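Local coordinates for protein periplasmic beta-glucosidase (PDB 6R5T) that probably hydrolyses terminal, non-reducing beta-D-glucosyl residues with release of beta-D-glucose, as a periplasmic glycosidase of family 3, at residues G429-G434 with V449-R454; E462-A467 with L503-A508. The protein carries 1 engineered substitution. All blocks are in the same frame, centred on the assembly; numbering follows the deposited sequence.

Contact 1 (G429-G434 with V449-R454)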
loop_
_atom_site.group_PDB
_atom_site.type_symbol
_atom_site.label_atom_id
_atom_site.label_comp_id
_atom_site.label_asym_id
_atom_site.label_seq_id
_atom_site.Cartn_x
_atom_site.Cartn_y
_atom_site.Cartn_z
ATOM N N GLY A 429 -21.901 7.893 -27.880
ATOM C CA GLY A 429 -22.462 7.229 -26.693
ATOM C C GLY A 429 -22.244 7.950 -25.395
ATOM O O GLY A 429 -23.157 8.071 -24.616
ATOM N N ALA A 430 -20.999 8.374 -25.130
ATOM C CA ALA A 430 -20.644 9.102 -23.925
ATOM C C ALA A 430 -19.324 9.802 -24.219
ATOM O O ALA A 430 -18.581 9.328 -25.026
ATOM C CB ALA A 430 -20.502 8.174 -22.749
ATOM N N ASN A 431 -19.057 10.844 -23.467
ATOM C CA ASN A 431 -17.702 11.400 -23.406
ATOM C C ASN A 431 -16.852 10.457 -22.541
ATOM O O ASN A 431 -17.409 9.627 -21.784
ATOM C CB ASN A 431 -17.747 12.816 -22.833
ATOM C CG ASN A 431 -18.227 13.826 -23.853
ATOM O OD1 ASN A 431 -17.841 13.779 -25.016
ATOM N ND2 ASN A 431 -19.061 14.716 -23.359
ATOM N N VAL A 432 -15.537 10.591 -22.623
ATOM C CA VAL A 432 -14.624 9.668 -21.888
ATOM C C VAL A 432 -14.903 9.758 -20.394
ATOM O O VAL A 432 -14.733 8.773 -19.653
ATOM C CB VAL A 432 -13.143 9.900 -22.197
ATOM C CG1 VAL A 432 -12.797 9.631 -23.630
ATOM C CG2 VAL A 432 -12.640 11.249 -21.814
ATOM N N SER A 433 -15.291 10.936 -19.913
ATOM C CA SER A 433 -15.718 11.164 -18.525
ATOM C C SER A 433 -16.939 12.076 -18.534
ATOM O O SER A 433 -17.018 12.936 -19.386
ATOM C CB SER A 433 -14.613 11.741 -17.677
ATOM O OG SER A 433 -15.031 11.903 -16.313
ATOM N N GLY A 434 -17.821 11.874 -17.578
ATOM C CA GLY A 434 -18.948 12.776 -17.309
ATOM C C GLY A 434 -18.643 13.715 -16.185
ATOM O O GLY A 434 -19.515 14.546 -15.838
ATOM N N VAL A 449 -8.701 15.521 -25.414
ATOM C CA VAL A 449 -10.002 14.831 -25.357
ATOM C C VAL A 449 -11.045 15.714 -26.031
ATOM O O VAL A 449 -11.328 16.754 -25.483
ATOM C CB VAL A 449 -10.398 14.512 -23.914
ATOM C CG1 VAL A 449 -11.786 13.924 -23.818
ATOM C CG2 VAL A 449 -9.358 13.568 -23.318
ATOM N N GLU A 450 -11.681 15.148 -27.049
ATOM C CA GLU A 450 -12.819 15.772 -27.763
ATOM C C GLU A 450 -14.046 15.622 -26.885
ATOM O O GLU A 450 -14.423 14.484 -26.503
ATOM C CB GLU A 450 -13.078 15.102 -29.107
ATOM C CG GLU A 450 -11.849 14.998 -29.996
ATOM C CD GLU A 450 -12.079 15.135 -31.498
ATOM O OE1 GLU A 450 -11.142 14.815 -32.275
ATOM O OE2 GLU A 450 -13.184 15.589 -31.896
ATOM N N VAL A 451 -14.657 16.731 -26.531
ATOM C CA VAL A 451 -15.851 16.739 -25.686
ATOM C C VAL A 451 -17.033 16.991 -26.622
ATOM O O VAL A 451 -17.081 18.053 -27.322
ATOM C CB VAL A 451 -15.691 17.798 -24.585
ATOM C CG1 VAL A 451 -16.915 17.856 -23.719
ATOM C CG2 VAL A 451 -14.435 17.509 -23.748
ATOM N N ASP A 452 -17.926 16.018 -26.702
ATOM C CA ASP A 452 -19.215 16.205 -27.378
ATOM C C ASP A 452 -19.978 17.175 -26.500
ATOM O O ASP A 452 -20.115 16.967 -25.297
ATOM C CB ASP A 452 -19.933 14.875 -27.526
ATOM C CG ASP A 452 -21.160 14.949 -28.420
ATOM O OD1 ASP A 452 -22.071 15.775 -28.134
ATOM O OD2 ASP A 452 -21.209 14.153 -29.345
ATOM N N PRO A 453 -20.515 18.280 -27.061
ATOM C CA PRO A 453 -21.203 19.259 -26.229
ATOM C C PRO A 453 -22.639 18.849 -25.865
ATOM O O PRO A 453 -23.267 19.526 -25.078
ATOM C CB PRO A 453 -21.228 20.494 -27.153
ATOM C CG PRO A 453 -21.241 19.942 -28.542
ATOM C CD PRO A 453 -20.487 18.623 -28.492
ATOM N N ARG A 454 -23.158 17.750 -26.423
ATOM C CA ARG A 454 -24.542 17.321 -26.065
ATOM C C ARG A 454 -24.620 16.821 -24.632
ATOM O O ARG A 454 -23.591 16.439 -24.045
ATOM C CB ARG A 454 -25.073 16.246 -27.000
ATOM C CG ARG A 454 -25.269 16.738 -28.419
ATOM C CD ARG A 454 -25.535 15.615 -29.330
ATOM N NE ARG A 454 -24.397 14.744 -29.550
ATOM C CZ ARG A 454 -24.501 13.537 -30.071
ATOM N NH1 ARG A 454 -25.691 13.104 -30.444
ATOM N NH2 ARG A 454 -23.446 12.776 -30.253
HETATM O O HOH W 1 -14.765 12.301 -24.909
#
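Asn431 carries this meeting of two loops that flank helix 436-442, the first following edge strand 423-427 in the family 3 C-terminal domain. Its CB points at 449-454, and CG, anti to the carbonyl carbon (chi1 -77°), lays the amide against the backbone of Asp452. OD1 takes the backbone N-H of Asp452 on an in-plane lone pair, Asp452 N to Asn431 OD1 being 2.8 Å, and also touches the CB of Asp452. ND2 returns a nearly straight bond to the carbonyl of the same residue, Asn431 ND2 to Asp452 O 3.2 Å with 176° at the hydrogen, while CG1 of Val451 lies beside ND2. One water accepts from Val432 N, donates to Glu450 O and reaches Asn431 OD1 weakly; Lys428 NZ also bonds Glu450 O.

Further along, Val432 and Val449 meet tip to tip, CG2 of the first and CG1 of the second a tight 3.4 Å apart. Asp452, its CG anti to the backbone N, turns its carboxylate away from 429-434 and onward to Arg454. OD1 accepts Arg454 N through the anti lone pair, an Asx turn, and Arg454 NE through the syn one; Arg454 NH2 to Asp452 OD2, 2.8 Å, completes a side-on salt bridge. Two bonds, to the N-H and carbonyl of one residue, fix the flip of the Asn431 amide, much as a neighbouring strand would pair, although neither loop is in a sheet.

Contact 2 (E462-A467 with L503-A508)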
loop_
_atom_site.group_PDB
_atom_site.type_symbol
_atom_site.label_atom_id
_atom_site.label_comp_id
_atom_site.label_asym_id
_atom_site.label_seq_id
_atom_site.Cartn_x
_atom_site.Cartn_y
_atom_site.Cartn_z
ATOM N N GLU A 462 -29.009 8.607 -28.596
ATOM C CA GLU A 462 -28.463 8.367 -29.945
ATOM C C GLU A 462 -27.843 6.968 -30.016
ATOM O O GLU A 462 -28.076 6.216 -30.953
ATOM C CB GLU A 462 -27.456 9.451 -30.301
ATOM C CG GLU A 462 -26.961 9.238 -31.693
ATOM C CD GLU A 462 -25.790 10.093 -32.141
ATOM O OE1 GLU A 462 -25.832 10.549 -33.323
ATOM O OE2 GLU A 462 -24.855 10.290 -31.332
ATOM N N ALA A 463 -27.055 6.613 -29.015
ATOM C CA ALA A 463 -26.416 5.288 -28.998
ATOM C C ALA A 463 -27.482 4.187 -28.918
ATOM O O ALA A 463 -27.301 3.160 -29.564
ATOM C CB ALA A 463 -25.502 5.198 -27.801
ATOM N N LEU A 464 -28.536 4.384 -28.137
ATOM C CA LEU A 464 -29.590 3.335 -28.014
ATOM C C LEU A 464 -30.320 3.208 -29.357
ATOM O O LEU A 464 -30.527 2.085 -29.772
ATOM C CB LEU A 464 -30.554 3.664 -26.902
ATOM C CG LEU A 464 -30.009 3.602 -25.487
ATOM C CD1 LEU A 464 -31.069 3.962 -24.475
ATOM C CD2 LEU A 464 -29.451 2.211 -25.218
ATOM N N ARG A 465 -30.606 4.316 -30.064
ATOM C CA ARG A 465 -31.184 4.181 -31.417
ATOM C C ARG A 465 -30.276 3.402 -32.347
ATOM O O ARG A 465 -30.769 2.637 -33.158
ATOM C CB ARG A 465 -31.397 5.549 -32.094
ATOM C CG ARG A 465 -32.510 6.331 -31.463
ATOM C CD ARG A 465 -32.832 7.575 -32.268
ATOM N NE ARG A 465 -31.770 8.564 -32.262
ATOM C CZ ARG A 465 -31.021 8.865 -33.310
ATOM N NH1 ARG A 465 -31.178 8.237 -34.462
ATOM N NH2 ARG A 465 -30.094 9.805 -33.212
ATOM N N THR A 466 -28.960 3.666 -32.295
ATOM C CA THR A 466 -27.990 2.998 -33.157
ATOM C C THR A 466 -27.980 1.509 -32.808
ATOM O O THR A 466 -28.042 0.691 -33.711
ATOM C CB THR A 466 -26.637 3.701 -32.958
ATOM O OG1 THR A 466 -26.871 5.073 -33.255
ATOM C CG2 THR A 466 -25.555 3.117 -33.817
ATOM N N ALA A 467 -27.955 1.170 -31.511
ATOM C CA ALA A 467 -27.884 -0.253 -31.092
ATOM C C ALA A 467 -29.155 -0.994 -31.547
ATOM O O ALA A 467 -29.076 -2.116 -32.099
ATOM C CB ALA A 467 -27.688 -0.333 -29.613
ATOM N N LEU A 503 -22.755 1.440 -21.072
ATOM C CA LEU A 503 -22.727 -0.033 -21.187
ATOM C C LEU A 503 -23.999 -0.612 -20.556
ATOM O O LEU A 503 -24.532 -1.551 -21.148
ATOM C CB LEU A 503 -21.501 -0.584 -20.451
ATOM C CG LEU A 503 -20.144 -0.290 -21.090
ATOM C CD1 LEU A 503 -19.066 -1.008 -20.295
ATOM C CD2 LEU A 503 -20.072 -0.686 -22.535
ATOM N N LYS A 504 -24.456 -0.102 -19.426
ATOM C CA LYS A 504 -25.659 -0.671 -18.757
ATOM C C LYS A 504 -26.860 -0.464 -19.686
ATOM O O LYS A 504 -27.705 -1.375 -19.843
ATOM C CB LYS A 504 -25.897 -0.046 -17.398
ATOM C CG LYS A 504 -24.927 -0.572 -16.338
ATOM C CD LYS A 504 -24.996 0.098 -14.985
ATOM C CE LYS A 504 -23.805 -0.337 -14.143
ATOM N NZ LYS A 504 -23.991 -0.062 -12.699
ATOM N N ALA A 505 -26.951 0.707 -20.287
ATOM C CA ALA A 505 -28.086 0.996 -21.205
ATOM C C ALA A 505 -27.986 0.129 -22.447
ATOM O O ALA A 505 -29.017 -0.411 -22.916
ATOM C CB ALA A 505 -28.111 2.479 -21.519
ATOM N N LEU A 506 -26.783 -0.087 -22.988
ATOM C CA LEU A 506 -26.615 -0.943 -24.182
ATOM C C LEU A 506 -27.002 -2.381 -23.819
ATOM O O LEU A 506 -27.621 -3.078 -24.637
ATOM C CB LEU A 506 -25.176 -0.868 -24.694
ATOM C CG LEU A 506 -24.784 0.446 -25.347
ATOM C CD1 LEU A 506 -23.285 0.472 -25.559
ATOM C CD2 LEU A 506 -25.501 0.656 -26.678
ATOM N N LYS A 507 -26.620 -2.850 -22.636
ATOM C CA LYS A 507 -26.943 -4.236 -22.231
ATOM C C LYS A 507 -28.464 -4.408 -22.253
ATOM O O LYS A 507 -28.935 -5.494 -22.704
ATOM C CB LYS A 507 -26.395 -4.463 -20.821
ATOM C CG LYS A 507 -26.743 -5.791 -20.153
ATOM C CD LYS A 507 -26.228 -6.979 -20.878
ATOM C CE LYS A 507 -26.630 -8.286 -20.194
ATOM N NZ LYS A 507 -26.007 -9.431 -20.889
ATOM N N ALA A 508 -29.178 -3.388 -21.810
ATOM C CA ALA A 508 -30.659 -3.448 -21.639
ATOM C C ALA A 508 -31.368 -3.540 -23.005
ATOM O O ALA A 508 -32.549 -3.955 -23.065
ATOM C CB ALA A 508 -31.105 -2.274 -20.829
#
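Apolar contact alone joins helices 456-468 and 497-508 here, their 462-467 and 503-508 segments running 32° from parallel with axes 9.9 Å apart. Leu464 starts off to the side, but CG anti to the carbonyl carbon (chi1 -68°) and an extended chi2 bring CD2 across to the other helix. There the methyl lies over the Ala505 peptide, with Leu464 CD2 to Ala505 O 3.5 Å, and beside the methyl of the same residue, Ala505 CB at 3.9 Å from Leu464 CD2. Leu506 answers from the facing helix with the same first torsion: its CD2 sits 3.8 Å from Ala467 CB and more loosely against the carbonyl oxygen of Ala463. On the sheet side, Ala463 and Leu506 both touch Ile384, and Ala467 and Leu506 both touch Val473.

No hydrogen bond crosses between the two segments. Thr466 OG1 donates to Glu462 O, 2.8 Å away and from above the carbonyl plane, and the same oxygen also accepts the N-H of Thr466.

The small side chains of Ala463, Ala467 and Ala505 line the interface beside the two leucines, and two helices on one face of an alpha/beta sheet are held by shape and burial, without a polar bond between them.

Overall arrangement
Both contacts belong to the family 3 C-terminal domain and follow one another along the chain, contact 1 closing before contact 2 opens, with centres about 16 Å apart. Contact 1 lies in the loops around helix 436-442, between edge strand 423-427 and helix 456-468; contact 2 pairs that last helix with helix 497-508 over the mixed six-stranded sheet, where strands 380-384 and 472-478 lie beneath. They meet directly: Arg454 NH2 forms a salt bridge with Glu462 OE2, 3.1 Å, and Gly429 CA packs on Ala463 CB. Loop and helix layer thus make one continuous outer part of the domain, away from the glycan pocket and the magnesium site.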